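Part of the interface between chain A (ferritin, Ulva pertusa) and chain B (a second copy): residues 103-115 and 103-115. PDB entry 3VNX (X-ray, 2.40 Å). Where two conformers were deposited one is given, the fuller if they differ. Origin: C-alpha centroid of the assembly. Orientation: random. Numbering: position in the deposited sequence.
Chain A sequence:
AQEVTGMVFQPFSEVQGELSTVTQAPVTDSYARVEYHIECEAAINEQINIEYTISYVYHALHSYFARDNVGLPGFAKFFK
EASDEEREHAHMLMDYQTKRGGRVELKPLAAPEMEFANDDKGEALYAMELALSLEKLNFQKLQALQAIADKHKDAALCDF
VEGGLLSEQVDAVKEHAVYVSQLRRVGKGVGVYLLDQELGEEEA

Chain A, residues 103-115: RVELKPLAAPEME
Chain B (103-115) RVELKPLAAPEME

The strongest polar link lies at the centre of the contact, where Leu A109 meets its own copy across an exact two-fold axis. Leu A109 N donates to Leu B109 O at 2.7 Å, with an N-H...O angle of 156°. Leu B109 N returns the bond to Leu A109 O, also at 2.7 Å. This reciprocal pair is a single antiparallel beta bridge, with the two leucine CA atoms 4.8 Å apart. Neither stretch forms a regular helix or strand, although most residues are extended; Leu A109 has phi/psi of -112/122°. The end-to-end directions from residue 104 to 114 differ by 169°, so the chains run nearly antiparallel.

The axis repeats each contact with the chains exchanged, except the Leu A109 CB to Leu B109 CB pair, which lies across the axis and occurs once. The register places Pro A108 beside Ala B111 and Glu A105 beside Met B114. Next to the bridge, Pro A108 CA approaches Leu B109 O at 3.0 Å in a CA-H...O contact, with an angle of 125° at the hydrogen. Pro A108 has no amide hydrogen; its CA-H faces the carbonyl of Leu B109.

Further out, a water spans the chains. It donates to Leu A106 O at 2.9 Å and to Pro B112 O at 2.7 Å. The symmetry-equivalent water joins Pro A112 O and Leu B106 O at 2.7 and 2.9 Å. The water thus ties together two carbonyls, which cannot bond to each other directly.

A weak hydrogen bond follows. Leu A106 N points at Met B114 SD, 3.6 Å away, with a nearly straight angle of 165°. The methionine CA-to-CB bond points toward the other stretch, and chi1, chi2 and chi3 are all m (-47°, -58°, -51°). This folded side chain also brings Met B114 CE to 3.2 Å from Val A104 O and to 3.9 Å from Val A104 CG1. Met A114 and Met B114 have the largest areas covered by the opposing stretch.

Within chain A, and equally in chain B, the Glu 113 carboxylate accepts from the next two backbone amides. Its CA-to-CB bond points away from the partner, with chi1 t and chi2 p in the conformer given. Glu A113 OE2 accepts from Glu A115 N at 2.9 Å and, weakly, from Met A114 N at 3.1 Å. Met A114 itself turns from the extended form, at phi/psi -110/-14°.

Apolar packing completes the contact. Leu A109 CB and Leu B109 CB lie 3.8 Å apart; both leucines are m at chi1 and t at chi2. The CA-to-CB bond of Leu A106, again m then t, points toward chain B. Its CB is 3.7 Å from Pro B112 CD and 4.0 Å from Met B114 SD. Pro A108 CD reaches Ala B111 CB at 3.9 Å, and the same methyl carbon, Ala B111 CB, sits 3.3 Å from Leu A106 O. Pro A108 is C-gamma exo and Pro A112 C-gamma endo. The CA-to-CB bonds of Lys A107 and Ala A110 point away from chain B. The two stretches together bury 805 Å².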

# COMPACT_ATOMS: atom_id res chain seq x y z
N ARG A 103 -37.29 27.99 -32.27
CA ARG A 103 -36.38 27.48 -33.29
C ARG A 103 -35.19 28.40 -33.55
O ARG A 103 -35.33 29.61 -33.68
CB ARG A 103 -37.13 27.13 -34.58
CG ARG A 103 -38.33 26.26 -34.28
CD ARG A 103 -38.76 25.35 -35.42
NE ARG A 103 -39.81 24.44 -34.95
CZ ARG A 103 -40.95 24.19 -35.61
NH1 ARG A 103 -41.17 24.77 -36.78
NH2 ARG A 103 -41.85 23.35 -35.09
N VAL A 104 -34.00 27.80 -33.59
CA VAL A 104 -32.78 28.55 -33.82
C VAL A 104 -32.71 29.06 -35.26
O VAL A 104 -32.88 28.30 -36.22
CB VAL A 104 -31.53 27.68 -33.50
CG1 VAL A 104 -30.25 28.30 -34.12
CG2 VAL A 104 -31.40 27.45 -31.99
N GLU A 105 -32.47 30.35 -35.43
CA GLU A 105 -32.11 30.86 -36.73
C GLU A 105 -30.70 31.43 -36.69
O GLU A 105 -30.43 32.36 -35.92
CB GLU A 105 -33.07 31.95 -37.20
CG GLU A 105 -32.66 32.50 -38.55
CD GLU A 105 -33.43 33.74 -38.94
OE1 GLU A 105 -33.65 33.93 -40.16
OE2 GLU A 105 -33.80 34.52 -38.04
N LEU A 106 -29.81 30.87 -37.50
CA LEU A 106 -28.44 31.36 -37.55
C LEU A 106 -28.33 32.37 -38.67
O LEU A 106 -28.78 32.13 -39.80
CB LEU A 106 -27.45 30.21 -37.75
CG LEU A 106 -27.11 29.38 -36.51
CD1 LEU A 106 -26.08 28.31 -36.84
CD2 LEU A 106 -26.62 30.29 -35.39
N LYS A 107 -27.71 33.49 -38.36
CA LYS A 107 -27.66 34.62 -39.27
C LYS A 107 -26.26 34.77 -39.88
O LYS A 107 -25.33 34.07 -39.51
CB LYS A 107 -28.08 35.88 -38.52
CG LYS A 107 -29.48 35.77 -37.95
CD LYS A 107 -29.86 37.03 -37.17
CE LYS A 107 -31.37 37.19 -37.06
NZ LYS A 107 -31.74 38.35 -36.19
N PRO A 108 -26.13 35.67 -40.87
CA PRO A 108 -24.80 35.85 -41.47
C PRO A 108 -23.79 36.44 -40.49
O PRO A 108 -24.14 37.19 -39.58
CB PRO A 108 -25.07 36.85 -42.61
CG PRO A 108 -26.50 36.66 -42.94
CD PRO A 108 -27.19 36.35 -41.63
N LEU A 109 -22.52 36.10 -40.68
CA LEU A 109 -21.46 36.72 -39.92
C LEU A 109 -20.64 37.58 -40.86
O LEU A 109 -20.11 37.08 -41.87
CB LEU A 109 -20.56 35.66 -39.28
CG LEU A 109 -21.20 34.66 -38.31
CD1 LEU A 109 -20.11 34.03 -37.46
CD2 LEU A 109 -22.24 35.32 -37.42
N ALA A 110 -20.56 38.87 -40.55
CA ALA A 110 -19.71 39.79 -41.31
C ALA A 110 -18.23 39.50 -41.07
O ALA A 110 -17.83 39.04 -39.99
CB ALA A 110 -20.03 41.23 -40.93
N ALA A 111 -17.41 39.77 -42.09
CA ALA A 111 -15.96 39.69 -41.95
C ALA A 111 -15.51 40.64 -40.86
O ALA A 111 -15.89 41.81 -40.88
CB ALA A 111 -15.30 40.06 -43.24
N PRO A 112 -14.72 40.14 -39.89
CA PRO A 112 -14.21 40.99 -38.80
C PRO A 112 -12.99 41.77 -39.27
O PRO A 112 -12.41 41.42 -40.29
CB PRO A 112 -13.78 39.98 -37.74
CG PRO A 112 -13.37 38.77 -38.55
CD PRO A 112 -14.31 38.73 -39.73
N GLU A 113 -12.63 42.82 -38.54
CA GLU A 113 -11.38 43.54 -38.77
C GLU A 113 -10.20 42.61 -38.46
O GLU A 113 -10.27 41.83 -37.50
CB GLU A 113 -11.31 44.78 -37.88
CG GLU A 113 -9.98 45.52 -37.94
CD GLU A 113 -9.69 46.07 -39.31
OE1 GLU A 113 -10.44 46.96 -39.76
OE2 GLU A 113 -8.71 45.62 -39.94
N MET A 114 -9.13 42.67 -39.24
CA MET A 114 -7.98 41.80 -39.02
C MET A 114 -6.76 42.56 -38.50
O MET A 114 -5.79 41.95 -38.03
CB MET A 114 -7.61 41.06 -40.31
CG MET A 114 -8.79 40.41 -41.04
SD MET A 114 -9.75 39.21 -40.07
CE MET A 114 -8.45 38.15 -39.47
N GLU A 115 -6.81 43.88 -38.60
CA GLU A 115 -5.63 44.70 -38.33
C GLU A 115 -5.81 45.49 -37.06
O GLU A 115 -6.84 46.12 -36.85
CB GLU A 115 -5.40 45.66 -39.50
CG GLU A 115 -5.22 44.94 -40.81
CD GLU A 115 -4.03 44.01 -40.77
OE1 GLU A 115 -4.02 43.01 -41.53
OE2 GLU A 115 -3.10 44.29 -39.97
N ARG B 103 -0.91 36.14 -43.68
CA ARG B 103 -1.88 36.77 -42.79
C ARG B 103 -3.30 36.22 -42.98
O ARG B 103 -3.78 36.07 -44.10
CB ARG B 103 -1.83 38.30 -42.90
CG ARG B 103 -0.41 38.80 -42.77
CD ARG B 103 -0.28 40.21 -42.22
NE ARG B 103 1.13 40.51 -41.97
CZ ARG B 103 1.75 41.64 -42.34
NH1 ARG B 103 1.07 42.58 -42.98
NH2 ARG B 103 3.04 41.81 -42.08
N VAL B 104 -3.94 35.91 -41.86
CA VAL B 104 -5.29 35.37 -41.88
C VAL B 104 -6.30 36.44 -42.31
O VAL B 104 -6.34 37.54 -41.76
CB VAL B 104 -5.68 34.80 -40.49
CG1 VAL B 104 -7.21 34.60 -40.37
CG2 VAL B 104 -4.90 33.51 -40.20
N GLU B 105 -7.12 36.12 -43.30
CA GLU B 105 -8.28 36.95 -43.57
C GLU B 105 -9.54 36.15 -43.34
O GLU B 105 -9.76 35.12 -43.99
CB GLU B 105 -8.27 37.46 -45.01
CG GLU B 105 -9.50 38.31 -45.30
CD GLU B 105 -9.67 38.63 -46.76
OE1 GLU B 105 -10.21 39.72 -47.06
OE2 GLU B 105 -9.27 37.81 -47.61
N LEU B 106 -10.38 36.61 -42.42
CA LEU B 106 -11.63 35.93 -42.14
C LEU B 106 -12.73 36.57 -42.97
O LEU B 106 -12.87 37.80 -43.01
CB LEU B 106 -11.98 35.99 -40.65
CG LEU B 106 -11.24 35.01 -39.74
CD1 LEU B 106 -11.70 35.14 -38.30
CD2 LEU B 106 -11.42 33.58 -40.25
N LYS B 107 -13.52 35.73 -43.61
CA LYS B 107 -14.51 36.18 -44.57
C LYS B 107 -15.92 36.06 -44.00
O LYS B 107 -16.12 35.53 -42.91
CB LYS B 107 -14.35 35.37 -45.85
CG LYS B 107 -12.97 35.51 -46.47
CD LYS B 107 -12.83 34.66 -47.73
CE LYS B 107 -11.73 35.18 -48.64
NZ LYS B 107 -11.51 34.27 -49.81
N PRO B 108 -16.91 36.60 -44.72
CA PRO B 108 -18.28 36.50 -44.21
C PRO B 108 -18.79 35.05 -44.18
O PRO B 108 -18.38 34.22 -44.98
CB PRO B 108 -19.10 37.31 -45.22
CG PRO B 108 -18.12 38.27 -45.80
CD PRO B 108 -16.81 37.52 -45.86
N LEU B 109 -19.68 34.77 -43.24
CA LEU B 109 -20.35 33.48 -43.21
C LEU B 109 -21.81 33.70 -43.55
O LEU B 109 -22.50 34.47 -42.87
CB LEU B 109 -20.23 32.84 -41.83
CG LEU B 109 -18.82 32.55 -41.28
CD1 LEU B 109 -18.93 31.52 -40.17
CD2 LEU B 109 -17.89 32.05 -42.37
N ALA B 110 -22.27 33.04 -44.61
CA ALA B 110 -23.68 33.07 -44.98
C ALA B 110 -24.54 32.31 -43.97
O ALA B 110 -24.08 31.34 -43.35
CB ALA B 110 -23.87 32.50 -46.38
N ALA B 111 -25.78 32.75 -43.80
CA ALA B 111 -26.75 32.03 -42.99
C ALA B 111 -26.94 30.64 -43.56
O ALA B 111 -27.18 30.50 -44.76
CB ALA B 111 -28.06 32.75 -42.99
N PRO B 112 -26.81 29.60 -42.71
CA PRO B 112 -27.01 28.21 -43.15
C PRO B 112 -28.48 27.87 -43.20
O PRO B 112 -29.29 28.60 -42.62
CB PRO B 112 -26.35 27.40 -42.05
CG PRO B 112 -26.54 28.25 -40.81
CD PRO B 112 -26.43 29.68 -41.28
N GLU B 113 -28.84 26.81 -43.92
CA GLU B 113 -30.19 26.26 -43.89
C GLU B 113 -30.50 25.74 -42.49
O GLU B 113 -29.63 25.16 -41.84
CB GLU B 113 -30.32 25.13 -44.92
CG GLU B 113 -31.66 24.40 -44.87
CD GLU B 113 -32.82 25.30 -45.22
OE1 GLU B 113 -32.87 25.77 -46.38
OE2 GLU B 113 -33.68 25.55 -44.34
N MET B 114 -31.73 25.94 -42.01
CA MET B 114 -32.09 25.49 -40.67
C MET B 114 -33.06 24.31 -40.69
O MET B 114 -33.28 23.65 -39.66
CB MET B 114 -32.71 26.64 -39.86
CG MET B 114 -31.92 27.95 -39.92
SD MET B 114 -30.20 27.87 -39.36
CE MET B 114 -30.40 27.08 -37.78
N GLU B 115 -33.65 24.05 -41.85
CA GLU B 115 -34.74 23.09 -41.95
C GLU B 115 -34.30 21.85 -42.69
O GLU B 115 -33.70 21.95 -43.76
CB GLU B 115 -35.93 23.73 -42.67
CG GLU B 115 -36.41 24.97 -41.98
CD GLU B 115 -36.88 24.68 -40.57
OE1 GLU B 115 -36.84 25.60 -39.73
OE2 GLU B 115 -37.28 23.52 -40.32
O HOH W 1 -30.54 30.74 -41.60
O HOH W 2 -11.87 40.49 -42.75